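Local coordinates for MucR Phosphodiesterase (PDB 5M1T), which belongs to the EAL-domain family of phosphodiesterase proteins and holds the ligand C2E together with magnesium ions, at residues M163-E174 with S194-P202; L41-Y50 with I96-Q107. All blocks are in the same frame, centred on the assembly; numbering follows the deposited sequence.

Contact 1 (M163-E174 with S194-P202); sequences MRDADASLVILE and SLLYLKRLP
Y197 leans across from helix 195-200 to A166 and D167 of helix 166-178, where two nearly parallel helices pack on the outer layer of the TIM-barrel-like EAL fold. Its CB, 4.0 Å from A166 CB, starts the contact. With CG anti to the carbonyl carbon (chi1 -78°), the ring then takes the A166 methyl over one face, a CH-pi contact with A166 CB 3.5 Å from Y197 CG. Farther out, CE1 passes the D167 carboxylate, and the phenol OH finally gives a hydrogen bond of 2.7 Å to D167 OD1. Carboxylate and ring planes stand 70° apart, and the hydroxyl meets OD1 38° out of the carboxylate plane. S194 caps the same helix, its OG accepting from Y197 N at 3.0 Å, while S194 N makes a weak bond to M163 SD. Next to the Y197 ring L170, L173 and L201 form an apolar seam, and L173 continues it onto F130 and I183; L170 CD1 and L201 CD2 are pressed to 3.4 Å, closer than usual for two methyls. At the far end E174 bends at chi2, laying its carboxylate against the P202 ring, with E174 OE1 3.7 Å from P202 CG.

Contact 2 (L41-Y50 with I96-Q107); sequences LERRQLVLHY and IGEWVLDEACRQ
The W99 indole is flanked by L41 on one face and, on the opposite face, by E103 CB from the next turn of its own helix. L41 CD2 sits 3.6 Å above the indole plane, a CH-pi contact over the five-membered ring. In the plane, the ring edge looks at the strand backbone at V47 C, with L48 N nearby. The indole reaches this far because CG is anti to the backbone N (chi1 178°), which carries W99 CH2 to 3.1 Å from L46 O. The second flat group, the Y50 ring, meets Q107 CG obliquely, its plane 61° from the Q107 amide, while W111 packs edge-to-face.

Polar groups meet across the interface through water. One water, in the plane of the Y50 ring, accepts from Y50 OH at 2.7 Å and donates to E103 OE2 at 2.7 Å and to Q107 OE1; another accepts from L48 N at 2.9 Å and donates weakly to the same OE2. R106 grips E103 side-on with NE and NH2, which should hold the carboxylate in position for both waters.

Deeper, L48 CD1 lies 4.1 Å from A104 CB, and L48 CD2 abuts V100, a residue of the C2E pocket. Helix 93-113 thus covers strand 46-55, the antiparallel member of the modified TIM barrel characteristic of EAL domains.

Both contacts belong to one EAL domain but serve different parts of it, with centres 28 Å apart and nearest atoms about 12 Å apart. Contact 2, complete in sequence before contact 1 begins, lies beside the ligand: the side chain of V100 is about 4 Å from C2E and about 11 Å from a magnesium ion. Contact 1 stands farther back, the side chain of L173 being about 14 Å from C2E and about 13 Å from a magnesium ion. The central strands connect them to the metal sites. V100 and A104 pack on strand 120-124, which carries N124, whereas L173 and L198 touch strand 182-188, home of D186 and D187.

Contact 1 (M163-E174 with S194-P202)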
loop_
_atom_site.group_PDB
_atom_site.type_symbol
_atom_site.label_atom_id
_atom_site.label_comp_id
_atom_site.label_asym_id
_atom_site.label_seq_id
_atom_site.Cartn_x
_atom_site.Cartn_y
_atom_site.Cartn_z
ATOM N N MET A 163 5.716 7.710 7.550
ATOM C CA MET A 163 4.952 8.608 8.433
ATOM C C MET A 163 3.634 9.104 7.795
ATOM O O MET A 163 2.755 9.623 8.490
ATOM C CB MET A 163 5.826 9.787 8.852
ATOM C CG MET A 163 6.995 9.399 9.764
ATOM S SD MET A 163 6.414 8.812 11.373
ATOM C CE MET A 163 7.891 8.157 12.129
ATOM N N ARG A 164 3.458 8.925 6.495
ATOM C CA ARG A 164 2.212 9.370 5.897
ATOM C C ARG A 164 0.992 8.731 6.595
ATOM O O ARG A 164 0.101 9.434 7.064
ATOM C CB ARG A 164 2.180 9.133 4.391
ATOM C CG ARG A 164 0.963 9.765 3.724
ATOM C CD ARG A 164 0.684 9.125 2.361
ATOM N NE ARG A 164 0.508 7.678 2.467
ATOM C CZ ARG A 164 -0.645 7.063 2.737
ATOM N NH1 ARG A 164 -1.750 7.762 2.916
ATOM N NH2 ARG A 164 -0.703 5.741 2.817
ATOM N N ASP A 165 0.939 7.405 6.671
ATOM C CA ASP A 165 -0.122 6.775 7.482
ATOM C C ASP A 165 0.526 5.790 8.459
ATOM O O ASP A 165 0.633 4.595 8.171
ATOM C CB ASP A 165 -1.155 6.096 6.586
ATOM C CG ASP A 165 -2.325 5.510 7.368
ATOM O OD1 ASP A 165 -2.220 5.349 8.608
ATOM O OD2 ASP A 165 -3.344 5.179 6.719
ATOM N N ALA A 166 0.966 6.304 9.600
ATOM C CA ALA A 166 1.803 5.536 10.517
ATOM C C ALA A 166 1.138 4.273 11.075
ATOM O O ALA A 166 1.809 3.270 11.306
ATOM C CB ALA A 166 2.286 6.414 11.651
ATOM N N ASP A 167 -0.167 4.322 11.307
ATOM C CA ASP A 167 -0.886 3.133 11.737
ATOM C C ASP A 167 -0.857 2.031 10.703
ATOM O O ASP A 167 -0.719 0.871 11.056
ATOM C CB ASP A 167 -2.324 3.461 12.125
ATOM C CG ASP A 167 -2.417 4.171 13.474
ATOM O OD1 ASP A 167 -1.584 3.952 14.389
ATOM O OD2 ASP A 167 -3.350 4.955 13.613
ATOM N N ALA A 168 -0.949 2.396 9.436
ATOM C CA ALA A 168 -0.879 1.412 8.350
ATOM C C ALA A 168 0.546 0.938 8.150
ATOM O O ALA A 168 0.779 -0.247 7.903
ATOM C CB ALA A 168 -1.441 1.999 7.046
ATOM N N SER A 169 1.511 1.854 8.263
ATOM C CA SER A 169 2.923 1.475 8.148
ATOM C C SER A 169 3.244 0.414 9.191
ATOM O O SER A 169 4.056 -0.498 8.955
ATOM C CB SER A 169 3.861 2.668 8.359
ATOM O OG SER A 169 3.654 3.665 7.386
ATOM N N LEU A 170 2.608 0.546 10.358
ATOM C CA LEU A 170 2.912 -0.317 11.500
ATOM C C LEU A 170 2.468 -1.741 11.223
ATOM O O LEU A 170 3.202 -2.686 11.471
ATOM C CB LEU A 170 2.240 0.229 12.774
ATOM C CG LEU A 170 2.828 -0.147 14.133
ATOM C CD1 LEU A 170 4.322 0.136 14.240
ATOM C CD2 LEU A 170 2.111 0.624 15.242
ATOM N N VAL A 171 1.285 -1.890 10.656
ATOM C CA VAL A 171 0.770 -3.219 10.350
ATOM C C VAL A 171 1.699 -3.888 9.344
ATOM O O VAL A 171 2.127 -5.020 9.549
ATOM C CB VAL A 171 -0.682 -3.153 9.826
ATOM C CG1 VAL A 171 -1.093 -4.454 9.141
ATOM C CG2 VAL A 171 -1.629 -2.801 10.976
ATOM N N ILE A 172 2.044 -3.162 8.280
ATOM C CA ILE A 172 2.969 -3.679 7.249
ATOM C C ILE A 172 4.369 -4.020 7.793
ATOM O O ILE A 172 4.902 -5.118 7.575
ATOM C CB ILE A 172 3.117 -2.722 6.061
ATOM C CG1 ILE A 172 1.796 -2.556 5.306
ATOM C CG2 ILE A 172 4.151 -3.255 5.087
ATOM C CD1 ILE A 172 1.682 -1.219 4.568
ATOM N N LEU A 173 4.976 -3.082 8.494
ATOM C CA LEU A 173 6.338 -3.303 8.958
ATOM C C LEU A 173 6.426 -4.396 10.052
ATOM O O LEU A 173 7.378 -5.166 10.070
ATOM C CB LEU A 173 6.974 -1.986 9.421
ATOM C CG LEU A 173 7.214 -0.956 8.326
ATOM C CD1 LEU A 173 7.709 0.346 8.914
ATOM C CD2 LEU A 173 8.193 -1.427 7.278
ATOM N N GLU A 174 5.441 -4.465 10.941
ATOM C CA GLU A 174 5.399 -5.533 11.933
ATOM C C GLU A 174 5.395 -6.920 11.269
ATOM O O GLU A 174 6.138 -7.801 11.685
ATOM C CB GLU A 174 4.183 -5.401 12.878
ATOM C CG GLU A 174 4.286 -4.321 13.963
ATOM C CD GLU A 174 5.497 -4.465 14.898
ATOM O OE1 GLU A 174 6.252 -5.472 14.789
ATOM O OE2 GLU A 174 5.721 -3.549 15.751
ATOM N N SER A 194 6.729 11.521 13.838
ATOM C CA SER A 194 6.232 11.441 15.211
ATOM C C SER A 194 7.218 10.599 16.021
ATOM O O SER A 194 7.461 9.421 15.675
ATOM C CB SER A 194 4.882 10.736 15.232
ATOM O OG SER A 194 4.688 10.083 16.472
ATOM N N LEU A 195 7.768 11.179 17.083
ATOM C CA LEU A 195 8.663 10.411 17.975
ATOM C C LEU A 195 7.969 9.207 18.560
ATOM O O LEU A 195 8.590 8.163 18.781
ATOM C CB LEU A 195 9.238 11.257 19.103
ATOM C CG LEU A 195 10.332 12.244 18.704
ATOM C CD1 LEU A 195 10.872 12.910 19.945
ATOM C CD2 LEU A 195 11.495 11.585 17.993
ATOM N N LEU A 196 6.676 9.346 18.806
ATOM C CA LEU A 196 5.885 8.210 19.274
ATOM C C LEU A 196 5.922 7.035 18.296
ATOM O O LEU A 196 6.290 5.924 18.660
ATOM C CB LEU A 196 4.446 8.628 19.532
ATOM C CG LEU A 196 3.571 7.506 20.072
ATOM C CD1 LEU A 196 4.208 6.890 21.325
ATOM C CD2 LEU A 196 2.167 8.053 20.352
ATOM N N TYR A 197 5.567 7.278 17.047
ATOM C CA TYR A 197 5.566 6.192 16.062
ATOM C C TYR A 197 6.978 5.825 15.657
ATOM O O TYR A 197 7.229 4.686 15.258
ATOM C CB TYR A 197 4.746 6.537 14.824
ATOM C CG TYR A 197 3.285 6.405 15.042
ATOM C CD1 TYR A 197 2.658 5.160 14.973
ATOM C CD2 TYR A 197 2.513 7.530 15.302
ATOM C CE1 TYR A 197 1.276 5.041 15.181
ATOM C CE2 TYR A 197 1.145 7.448 15.511
ATOM C CZ TYR A 197 0.523 6.209 15.456
ATOM O OH TYR A 197 -0.848 6.169 15.670
ATOM N N LEU A 198 7.908 6.762 15.751
ATOM C CA LEU A 198 9.286 6.419 15.459
ATOM C C LEU A 198 9.793 5.331 16.422
ATOM O O LEU A 198 10.548 4.449 16.022
ATOM C CB LEU A 198 10.162 7.664 15.496
ATOM C CG LEU A 198 11.511 7.599 14.804
ATOM C CD1 LEU A 198 11.416 6.961 13.418
ATOM C CD2 LEU A 198 12.095 8.996 14.722
ATOM N N LYS A 199 9.333 5.358 17.662
ATOM C CA LYS A 199 9.706 4.334 18.646
ATOM C C LYS A 199 8.898 3.027 18.414
ATOM O O LYS A 199 9.431 1.917 18.525
ATOM C CB LYS A 199 9.511 4.909 20.062
ATOM C CG LYS A 199 9.788 3.981 21.231
ATOM C CD LYS A 199 11.202 3.435 21.197
ATOM C CE LYS A 199 11.331 2.194 22.084
ATOM N NZ LYS A 199 12.605 1.489 21.785
ATOM N N ARG A 200 7.628 3.158 18.057
ATOM C CA ARG A 200 6.784 1.987 17.860
ATOM C C ARG A 200 7.137 1.160 16.642
ATOM O O ARG A 200 6.950 -0.028 16.677
ATOM C CB ARG A 200 5.306 2.382 17.757
ATOM C CG ARG A 200 4.695 2.647 19.112
ATOM C CD ARG A 200 3.196 2.415 19.144
ATOM N NE ARG A 200 2.653 3.079 20.340
ATOM C CZ ARG A 200 1.441 3.628 20.435
ATOM N NH1 ARG A 200 0.594 3.618 19.390
ATOM N NH2 ARG A 200 1.094 4.203 21.589
ATOM N N LEU A 201 7.614 1.794 15.579
ATOM C CA LEU A 201 7.979 1.076 14.376
ATOM C C LEU A 201 9.145 0.122 14.655
ATOM O O LEU A 201 10.088 0.469 15.355
ATOM C CB LEU A 201 8.341 2.048 13.234
ATOM C CG LEU A 201 7.234 2.969 12.708
ATOM C CD1 LEU A 201 7.758 3.903 11.632
ATOM C CD2 LEU A 201 6.044 2.198 12.177
ATOM N N PRO A 202 9.083 -1.090 14.100
ATOM C CA PRO A 202 10.160 -2.085 14.277
ATOM C C PRO A 202 11.291 -1.854 13.280
ATOM O O PRO A 202 11.717 -2.784 12.581
ATOM C CB PRO A 202 9.459 -3.423 13.995
ATOM C CG PRO A 202 8.371 -3.064 13.038
ATOM C CD PRO A 202 7.983 -1.612 13.275
#

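Contact 2 (L41-Y50 with I96-Q107)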
loop_
_atom_site.group_PDB
_atom_site.type_symbol
_atom_site.label_atom_id
_atom_site.label_comp_id
_atom_site.label_asym_id
_atom_site.label_seq_id
_atom_site.Cartn_x
_atom_site.Cartn_y
_atom_site.Cartn_z
ATOM N N LEU A 41 12.717 -4.303 -19.227
ATOM C CA LEU A 41 12.913 -5.685 -18.747
ATOM C C LEU A 41 12.994 -6.702 -19.898
ATOM O O LEU A 41 13.851 -7.565 -19.889
ATOM C CB LEU A 41 11.785 -6.104 -17.805
ATOM C CG LEU A 41 11.758 -5.451 -16.439
ATOM C CD1 LEU A 41 10.432 -5.755 -15.768
ATOM C CD2 LEU A 41 12.936 -5.967 -15.624
ATOM N N GLU A 42 12.099 -6.600 -20.882
ATOM C CA GLU A 42 12.156 -7.475 -22.073
ATOM C C GLU A 42 13.502 -7.366 -22.773
ATOM O O GLU A 42 14.013 -8.341 -23.283
ATOM C CB GLU A 42 11.024 -7.160 -23.071
ATOM C CG GLU A 42 11.148 -7.856 -24.430
ATOM C CD GLU A 42 11.060 -9.392 -24.382
ATOM O OE1 GLU A 42 11.854 -10.054 -25.090
ATOM O OE2 GLU A 42 10.219 -9.932 -23.634
ATOM N N ARG A 43 14.091 -6.174 -22.762
ATOM C CA ARG A 43 15.348 -5.950 -23.454
ATOM C C ARG A 43 16.579 -6.168 -22.565
ATOM O O ARG A 43 17.683 -5.948 -23.029
ATOM C CB ARG A 43 15.380 -4.519 -24.028
ATOM C CG ARG A 43 14.192 -4.121 -24.903
ATOM C CD ARG A 43 14.373 -4.448 -26.375
ATOM N NE ARG A 43 13.092 -4.889 -26.962
ATOM C CZ ARG A 43 12.739 -6.171 -27.203
ATOM N NH1 ARG A 43 13.555 -7.193 -26.943
ATOM N NH2 ARG A 43 11.546 -6.444 -27.705
ATOM N N ARG A 44 16.391 -6.591 -21.317
ATOM C CA ARG A 44 17.469 -6.783 -20.306
ATOM C C ARG A 44 18.335 -5.547 -20.132
ATOM O O ARG A 44 19.540 -5.616 -19.945
ATOM C CB ARG A 44 18.378 -7.981 -20.592
ATOM C CG ARG A 44 17.688 -9.257 -21.034
ATOM C CD ARG A 44 16.707 -9.828 -20.030
ATOM N NE ARG A 44 16.671 -11.282 -20.201
ATOM C CZ ARG A 44 16.115 -12.146 -19.349
ATOM N NH1 ARG A 44 15.502 -11.727 -18.232
ATOM N NH2 ARG A 44 16.163 -13.446 -19.632
ATOM N N GLN A 45 17.707 -4.391 -20.202
ATOM C CA GLN A 45 18.436 -3.167 -20.094
ATOM C C GLN A 45 18.564 -2.723 -18.634
ATOM O O GLN A 45 19.373 -1.836 -18.340
ATOM C CB GLN A 45 17.749 -2.120 -20.960
ATOM C CG GLN A 45 17.847 -2.433 -22.453
ATOM C CD GLN A 45 17.042 -1.456 -23.269
ATOM O OE1 GLN A 45 16.252 -0.696 -22.716
ATOM N NE2 GLN A 45 17.223 -1.471 -24.568
ATOM N N LEU A 46 17.781 -3.338 -17.734
ATOM C CA LEU A 46 17.825 -2.994 -16.309
ATOM C C LEU A 46 18.810 -3.853 -15.541
ATOM O O LEU A 46 18.791 -5.081 -15.634
ATOM C CB LEU A 46 16.435 -3.041 -15.656
ATOM C CG LEU A 46 15.390 -2.050 -16.158
ATOM C CD1 LEU A 46 14.133 -2.057 -15.278
ATOM C CD2 LEU A 46 15.954 -0.646 -16.263
ATOM N N VAL A 47 19.676 -3.189 -14.765
ATOM C CA VAL A 47 20.716 -3.865 -13.990
ATOM C C VAL A 47 20.791 -3.315 -12.573
ATOM O O VAL A 47 20.446 -2.155 -12.341
ATOM C CB VAL A 47 22.096 -3.697 -14.664
ATOM C CG1 VAL A 47 22.080 -4.304 -16.044
ATOM C CG2 VAL A 47 22.497 -2.228 -14.758
ATOM N N LEU A 48 21.257 -4.118 -11.625
ATOM C CA LEU A 48 21.513 -3.617 -10.276
ATOM C C LEU A 48 22.964 -3.273 -10.065
ATOM O O LEU A 48 23.863 -4.055 -10.397
ATOM C CB LEU A 48 21.107 -4.617 -9.213
ATOM C CG LEU A 48 19.635 -4.795 -8.972
ATOM C CD1 LEU A 48 19.433 -5.726 -7.779
ATOM C CD2 LEU A 48 18.985 -3.455 -8.695
ATOM N N HIS A 49 23.184 -2.091 -9.493
ATOM C CA HIS A 49 24.476 -1.772 -8.914
ATOM C C HIS A 49 24.321 -1.831 -7.397
ATOM O O HIS A 49 23.215 -1.736 -6.861
ATOM C CB HIS A 49 24.944 -0.415 -9.395
ATOM C CG HIS A 49 25.401 -0.423 -10.821
ATOM N ND1 HIS A 49 26.186 0.570 -11.367
ATOM C CD2 HIS A 49 25.194 -1.323 -11.812
ATOM C CE1 HIS A 49 26.413 0.303 -12.640
ATOM N NE2 HIS A 49 25.829 -0.847 -12.932
ATOM N N TYR A 50 25.432 -2.039 -6.717
ATOM C CA TYR A 50 25.436 -2.275 -5.305
ATOM C C TYR A 50 26.428 -1.315 -4.700
ATOM O O TYR A 50 27.552 -1.193 -5.196
ATOM C CB TYR A 50 25.836 -3.728 -5.018
ATOM C CG TYR A 50 24.903 -4.726 -5.671
ATOM C CD1 TYR A 50 23.728 -5.088 -5.072
ATOM C CD2 TYR A 50 25.197 -5.274 -6.893
ATOM C CE1 TYR A 50 22.844 -5.971 -5.676
ATOM C CE2 TYR A 50 24.322 -6.160 -7.515
ATOM C CZ TYR A 50 23.147 -6.505 -6.908
ATOM O OH TYR A 50 22.305 -7.405 -7.523
ATOM N N ILE A 96 9.044 -3.885 -12.102
ATOM C CA ILE A 96 10.450 -3.499 -11.976
ATOM C C ILE A 96 10.941 -3.872 -10.582
ATOM O O ILE A 96 12.031 -4.388 -10.418
ATOM C CB ILE A 96 10.643 -2.000 -12.271
ATOM C CG1 ILE A 96 10.414 -1.753 -13.773
ATOM C CG2 ILE A 96 12.041 -1.557 -11.867
ATOM C CD1 ILE A 96 10.447 -0.288 -14.179
ATOM N N GLY A 97 10.101 -3.654 -9.587
ATOM C CA GLY A 97 10.421 -4.002 -8.216
ATOM C C GLY A 97 10.474 -5.495 -7.954
ATOM O O GLY A 97 11.333 -5.959 -7.215
ATOM N N GLU A 98 9.563 -6.253 -8.544
ATOM C CA GLU A 98 9.676 -7.721 -8.512
ATOM C C GLU A 98 11.015 -8.173 -9.029
ATOM O O GLU A 98 11.626 -9.041 -8.458
ATOM C CB GLU A 98 8.585 -8.379 -9.372
ATOM C CG GLU A 98 7.182 -8.233 -8.826
ATOM C CD GLU A 98 6.994 -8.918 -7.494
ATOM O OE1 GLU A 98 6.208 -8.378 -6.720
ATOM O OE2 GLU A 98 7.628 -9.967 -7.194
ATOM N N TRP A 99 11.462 -7.591 -10.135
ATOM C CA TRP A 99 12.721 -7.985 -10.742
ATOM C C TRP A 99 13.898 -7.574 -9.842
ATOM O O TRP A 99 14.818 -8.343 -9.604
ATOM C CB TRP A 99 12.881 -7.401 -12.145
ATOM C CG TRP A 99 14.192 -7.797 -12.691
ATOM C CD1 TRP A 99 14.493 -8.969 -13.283
ATOM C CD2 TRP A 99 15.413 -7.062 -12.601
ATOM N NE1 TRP A 99 15.818 -9.010 -13.597
ATOM C CE2 TRP A 99 16.408 -7.844 -13.207
ATOM C CE3 TRP A 99 15.752 -5.809 -12.094
ATOM C CZ2 TRP A 99 17.735 -7.426 -13.310
ATOM C CZ3 TRP A 99 17.057 -5.384 -12.190
ATOM C CH2 TRP A 99 18.043 -6.196 -12.785
ATOM N N VAL A 100 13.833 -6.368 -9.307
ATOM C CA VAL A 100 14.866 -5.896 -8.374
ATOM C C VAL A 100 14.995 -6.802 -7.148
ATOM O O VAL A 100 16.090 -7.246 -6.804
ATOM C CB VAL A 100 14.571 -4.453 -7.939
ATOM C CG1 VAL A 100 15.324 -4.100 -6.674
ATOM C CG2 VAL A 100 14.911 -3.492 -9.065
ATOM N N LEU A 101 13.878 -7.094 -6.500
ATOM C CA LEU A 101 13.866 -7.950 -5.318
ATOM C C LEU A 101 14.406 -9.356 -5.618
ATOM O O LEU A 101 15.213 -9.879 -4.861
ATOM C CB LEU A 101 12.439 -8.048 -4.779
ATOM C CG LEU A 101 12.202 -8.810 -3.473
ATOM C CD1 LEU A 101 13.048 -8.313 -2.315
ATOM C CD2 LEU A 101 10.726 -8.680 -3.155
ATOM N N ASP A 102 13.947 -9.951 -6.720
ATOM C CA ASP A 102 14.434 -11.263 -7.172
ATOM C C ASP A 102 15.958 -11.310 -7.361
ATOM O O ASP A 102 16.612 -12.140 -6.795
ATOM C CB ASP A 102 13.799 -11.625 -8.510
ATOM C CG ASP A 102 14.229 -12.976 -9.001
ATOM O OD1 ASP A 102 13.930 -13.969 -8.305
ATOM O OD2 ASP A 102 14.883 -13.054 -10.064
ATOM N N GLU A 103 16.483 -10.393 -8.159
ATOM C CA GLU A 103 17.911 -10.304 -8.456
ATOM C C GLU A 103 18.751 -9.982 -7.222
ATOM O O GLU A 103 19.878 -10.443 -7.097
ATOM C CB GLU A 103 18.147 -9.218 -9.528
ATOM C CG GLU A 103 19.600 -8.937 -9.846
ATOM C CD GLU A 103 20.293 -10.032 -10.664
ATOM O OE1 GLU A 103 19.664 -11.042 -11.047
ATOM O OE2 GLU A 103 21.500 -9.882 -10.910
ATOM N N ALA A 104 18.220 -9.167 -6.321
ATOM C CA ALA A 104 18.930 -8.840 -5.093
ATOM C C ALA A 104 19.006 -10.089 -4.215
ATOM O O ALA A 104 20.012 -10.369 -3.567
ATOM C CB ALA A 104 18.205 -7.727 -4.359
ATOM N N CYS A 105 17.912 -10.816 -4.139
ATOM C CA CYS A 105 17.897 -12.025 -3.320
ATOM C C CYS A 105 18.797 -13.086 -3.917
ATOM O O CYS A 105 19.464 -13.806 -3.200
ATOM C CB CYS A 105 16.467 -12.557 -3.120
ATOM S SG CYS A 105 15.484 -11.550 -1.969
ATOM N N ARG A 106 18.832 -13.168 -5.236
ATOM C CA ARG A 106 19.677 -14.132 -5.941
ATOM C C ARG A 106 21.124 -13.835 -5.630
ATOM O O ARG A 106 21.918 -14.732 -5.282
ATOM C CB ARG A 106 19.460 -14.039 -7.443
ATOM C CG ARG A 106 20.050 -15.217 -8.223
ATOM C CD ARG A 106 19.930 -15.068 -9.739
ATOM N NE ARG A 106 20.632 -13.889 -10.245
ATOM C CZ ARG A 106 21.958 -13.803 -10.450
ATOM N NH1 ARG A 106 22.763 -14.839 -10.235
ATOM N NH2 ARG A 106 22.493 -12.659 -10.883
ATOM N N GLN A 107 21.466 -12.560 -5.743
ATOM C CA GLN A 107 22.813 -12.114 -5.486
ATOM C C GLN A 107 23.271 -12.350 -4.045
ATOM O O GLN A 107 24.407 -12.787 -3.817
ATOM C CB GLN A 107 22.954 -10.646 -5.832
ATOM C CG GLN A 107 24.385 -10.197 -5.909
ATOM C CD GLN A 107 25.181 -10.960 -6.971
ATOM O OE1 GLN A 107 24.793 -11.020 -8.139
ATOM N NE2 GLN A 107 26.278 -11.548 -6.562
HETATM O O HOH W 1 21.535 -6.859 -12.392
HETATM O O HOH W 2 23.536 -8.714 -9.564
#